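Local coordinates for protein 2,4-dihydroxyhept-2-ene-1,7-dioic acid aldolase (Kordia algicida OT-1, PDB 6BDE) that binds heme through an H-NOX domain and probably serves as a gas sensor in nitric oxide signalling, despite its aldolase name, at residues L19-K24 and Q53-N58. The protein carries 1 engineered substitution. Sequence-based numbering, arbitrary orientation.
Sequences LEMVDK and QNLSAN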
ATOM      1  N   LEU A  19       1.844   9.780  20.391  1.00 62.32           N
ATOM      2  CA  LEU A  19       1.770   8.500  21.089  1.00 65.23           C
ATOM      3  C   LEU A  19       0.409   8.283  21.735  1.00 63.41           C
ATOM      4  O   LEU A  19      -0.059   7.141  21.829  1.00 59.40           O
ATOM      5  CB  LEU A  19       2.871   8.417  22.147  1.00 70.40           C
ATOM      6  CG  LEU A  19       3.129   7.041  22.764  1.00 75.42           C
ATOM      7  CD1 LEU A  19       3.812   6.125  21.762  1.00 73.94           C
ATOM      8  CD2 LEU A  19       3.952   7.167  24.038  1.00 83.49           C
ATOM      9  N   GLU A  20      -0.237   9.358  22.193  1.00 65.73           N
ATOM     10  CA  GLU A  20      -1.548   9.222  22.816  1.00 67.40           C
ATOM     11  C   GLU A  20      -2.597   8.738  21.823  1.00 60.90           C
ATOM     12  O   GLU A  20      -3.528   8.021  22.209  1.00 62.56           O
ATOM     13  CB  GLU A  20      -1.979  10.553  23.437  1.00 76.60           C
ATOM     14  CG  GLU A  20      -1.803  11.761  22.527  1.00 84.22           C
ATOM     15  CD  GLU A  20      -0.421  12.379  22.630  1.00 88.75           C
ATOM     16  OE1 GLU A  20       0.018  13.024  21.654  1.00 86.83           O
ATOM     17  OE2 GLU A  20       0.227  12.216  23.685  1.00 93.63           O
ATOM     18  N   MET A  21      -2.473   9.118  20.548  1.00 56.49           N
ATOM     19  CA  MET A  21      -3.403   8.610  19.547  1.00 53.60           C
ATOM     20  C   MET A  21      -3.179   7.124  19.290  1.00 54.85           C
ATOM     21  O   MET A  21      -4.143   6.385  19.061  1.00 52.66           O
ATOM     22  CB  MET A  21      -3.270   9.418  18.254  1.00 53.67           C
ATOM     23  CG  MET A  21      -4.173   8.965  17.117  1.00 51.26           C
ATOM     24  SD  MET A  21      -5.926   9.146  17.507  1.00 51.60           S
ATOM     25  CE  MET A  21      -6.101  10.929  17.545  1.00 52.36           C
ATOM     26  N   VAL A  22      -1.924   6.669  19.341  1.00 52.84           N
ATOM     27  CA  VAL A  22      -1.638   5.243  19.201  1.00 51.34           C
ATOM     28  C   VAL A  22      -2.335   4.460  20.306  1.00 58.90           C
ATOM     29  O   VAL A  22      -2.979   3.434  20.055  1.00 57.81           O
ATOM     30  CB  VAL A  22      -0.120   4.993  19.209  1.00 55.49           C
ATOM     31  CG1 VAL A  22       0.172   3.502  19.082  1.00 53.18           C
ATOM     32  CG2 VAL A  22       0.555   5.773  18.095  1.00 60.25           C
ATOM     33  N   ASP A  23      -2.216   4.938  21.547  1.00 63.29           N
ATOM     34  CA  ASP A  23      -2.906   4.298  22.661  1.00 65.38           C
ATOM     35  C   ASP A  23      -4.417   4.403  22.518  1.00 60.75           C
ATOM     36  O   ASP A  23      -5.144   3.496  22.940  1.00 56.54           O
ATOM     37  CB  ASP A  23      -2.465   4.927  23.983  1.00 77.47           C
ATOM     38  CG  ASP A  23      -1.001   4.688  24.283  1.00 87.55           C
ATOM     39  OD1 ASP A  23      -0.320   5.639  24.721  1.00 92.40           O
ATOM     40  OD2 ASP A  23      -0.530   3.548  24.086  1.00 88.94           O
ATOM     41  N   LYS A  24      -4.907   5.496  21.929  1.00 59.04           N
ATOM     42  CA  LYS A  24      -6.348   5.704  21.828  1.00 59.83           C
ATOM     43  C   LYS A  24      -6.984   4.712  20.860  1.00 55.44           C
ATOM     44  O   LYS A  24      -7.944   4.018  21.212  1.00 55.79           O
ATOM     45  CB  LYS A  24      -6.643   7.141  21.398  1.00 57.01           C
ATOM     46  CG  LYS A  24      -8.114   7.401  21.113  1.00 59.15           C
ATOM     47  CD  LYS A  24      -8.484   8.858  21.342  1.00 62.47           C
ATOM     48  CE  LYS A  24      -9.962   9.096  21.066  1.00 61.83           C
ATOM     49  NZ  LYS A  24     -10.389  10.473  21.437  1.00 63.47           N
ATOM     50  N   GLN A  53     -10.288   2.596  11.096  1.00 32.06           N
ATOM     51  CA  GLN A  53     -11.575   3.253  11.299  1.00 33.96           C
ATOM     52  C   GLN A  53     -11.543   4.170  12.515  1.00 37.34           C
ATOM     53  O   GLN A  53     -12.118   5.264  12.492  1.00 42.17           O
ATOM     54  CB  GLN A  53     -12.681   2.207  11.443  1.00 33.23           C
ATOM     55  CG  GLN A  53     -13.077   1.536  10.137  1.00 34.51           C
ATOM     56  CD  GLN A  53     -14.034   0.378  10.346  1.00 35.78           C
ATOM     57  OE1 GLN A  53     -14.225  -0.090  11.468  1.00 38.96           O
ATOM     58  NE2 GLN A  53     -14.640  -0.092   9.262  1.00 41.77           N
ATOM     59  N   ASN A  54     -10.877   3.740  13.589  1.00 39.22           N
ATOM     60  CA  ASN A  54     -10.811   4.565  14.791  1.00 42.40           C
ATOM     61  C   ASN A  54      -9.883   5.756  14.592  1.00 40.04           C
ATOM     62  O   ASN A  54     -10.156   6.853  15.094  1.00 42.50           O
ATOM     63  CB  ASN A  54     -10.362   3.722  15.983  1.00 48.61           C
ATOM     64  CG  ASN A  54     -11.475   2.852  16.531  1.00 50.22           C
ATOM     65  OD1 ASN A  54     -12.605   3.308  16.708  1.00 50.21           O
ATOM     66  ND2 ASN A  54     -11.162   1.590  16.804  1.00 52.66           N
ATOM     67  N   LEU A  55      -8.779   5.561  13.866  1.00 37.81           N
ATOM     68  CA  LEU A  55      -7.892   6.679  13.558  1.00 38.06           C
ATOM     69  C   LEU A  55      -8.594   7.708  12.682  1.00 39.14           C
ATOM     70  O   LEU A  55      -8.430   8.918  12.878  1.00 39.66           O
ATOM     71  CB  LEU A  55      -6.622   6.171  12.875  1.00 37.87           C
ATOM     72  CG  LEU A  55      -5.554   7.218  12.548  1.00 35.41           C
ATOM     73  CD1 LEU A  55      -4.931   7.766  13.819  1.00 38.34           C
ATOM     74  CD2 LEU A  55      -4.489   6.634  11.633  1.00 37.35           C
ATOM     75  N   SER A  56      -9.387   7.244  11.714  1.00 35.69           N
ATOM     76  CA  SER A  56     -10.102   8.164  10.836  1.00 39.87           C
ATOM     77  C   SER A  56     -11.133   8.978  11.607  1.00 40.43           C
ATOM     78  O   SER A  56     -11.286  10.182  11.373  1.00 44.80           O
ATOM     79  CB  SER A  56     -10.770   7.390   9.700  1.00 37.24           C
ATOM     80  OG  SER A  56     -11.398   8.271   8.785  1.00 39.26           O
ATOM     81  N   ALA A  57     -11.849   8.338  12.534  1.00 39.28           N
ATOM     82  CA  ALA A  57     -12.844   9.058  13.322  1.00 38.35           C
ATOM     83  C   ALA A  57     -12.185  10.053  14.269  1.00 44.19           C
ATOM     84  O   ALA A  57     -12.709  11.154  14.484  1.00 49.04           O
ATOM     85  CB  ALA A  57     -13.712   8.071  14.101  1.00 43.16           C
ATOM     86  N   ASN A  58     -11.034   9.691  14.837  1.00 43.66           N
ATOM     87  CA  ASN A  58     -10.386  10.565  15.809  1.00 44.73           C
ATOM     88  C   ASN A  58      -9.713  11.752  15.130  1.00 47.16           C
ATOM     89  O   ASN A  58      -9.754  12.875  15.647  1.00 48.07           O
ATOM     90  CB  ASN A  58      -9.373   9.765  16.628  1.00 51.00           C
ATOM     91  CG  ASN A  58     -10.031   8.721  17.506  1.00 50.31           C
ATOM     92  OD1 ASN A  58     -11.244   8.746  17.713  1.00 53.71           O
ATOM     93  ND2 ASN A  58      -9.237   7.789  18.017  1.00 50.02           N
TER
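Met21 reaches across to Leu55 and Asn58 on the enclosed side of the contact. Met21 CG, turned anti to the backbone N (chi1 179°), lies 3.6 Å from Leu55 CD1, an apolar touch where the buried Leu55 also packs on Phe9 and Leu66. Bends at the next two torsions carry the thioether across the Asn58 side chain, with Met21 CE 3.6 Å from Asn58 CB. A weak hydrogen bond runs from Asn58 ND2 to Met21 SD (3.6 Å, N-H...S angle 151°); the stronger partner of this amide nitrogen is Gln28 OE1. On the solvent side Lys24, exposed and extended beyond CG, runs closely past the amide: Lys24 CG is 3.3 Å from Asn58 ND2, and Lys24 CE is 3.6 Å from Asn58 OD1, while the ammonium stays too distant from Asn58 OD1 to bond it. With an alanine here instead of Asn58, Gln28 OE1 and the methionine sulfur would probably lose this donor, and the lysine methylenes the amide they lie against. The segment axes approach to 10.4 Å, their N-to-C directions 129° apart. This is plain helix-helix packing of helix 19-27 on helix 45-59, within the helical N-terminal part of the H-NOX fold and away from the heme.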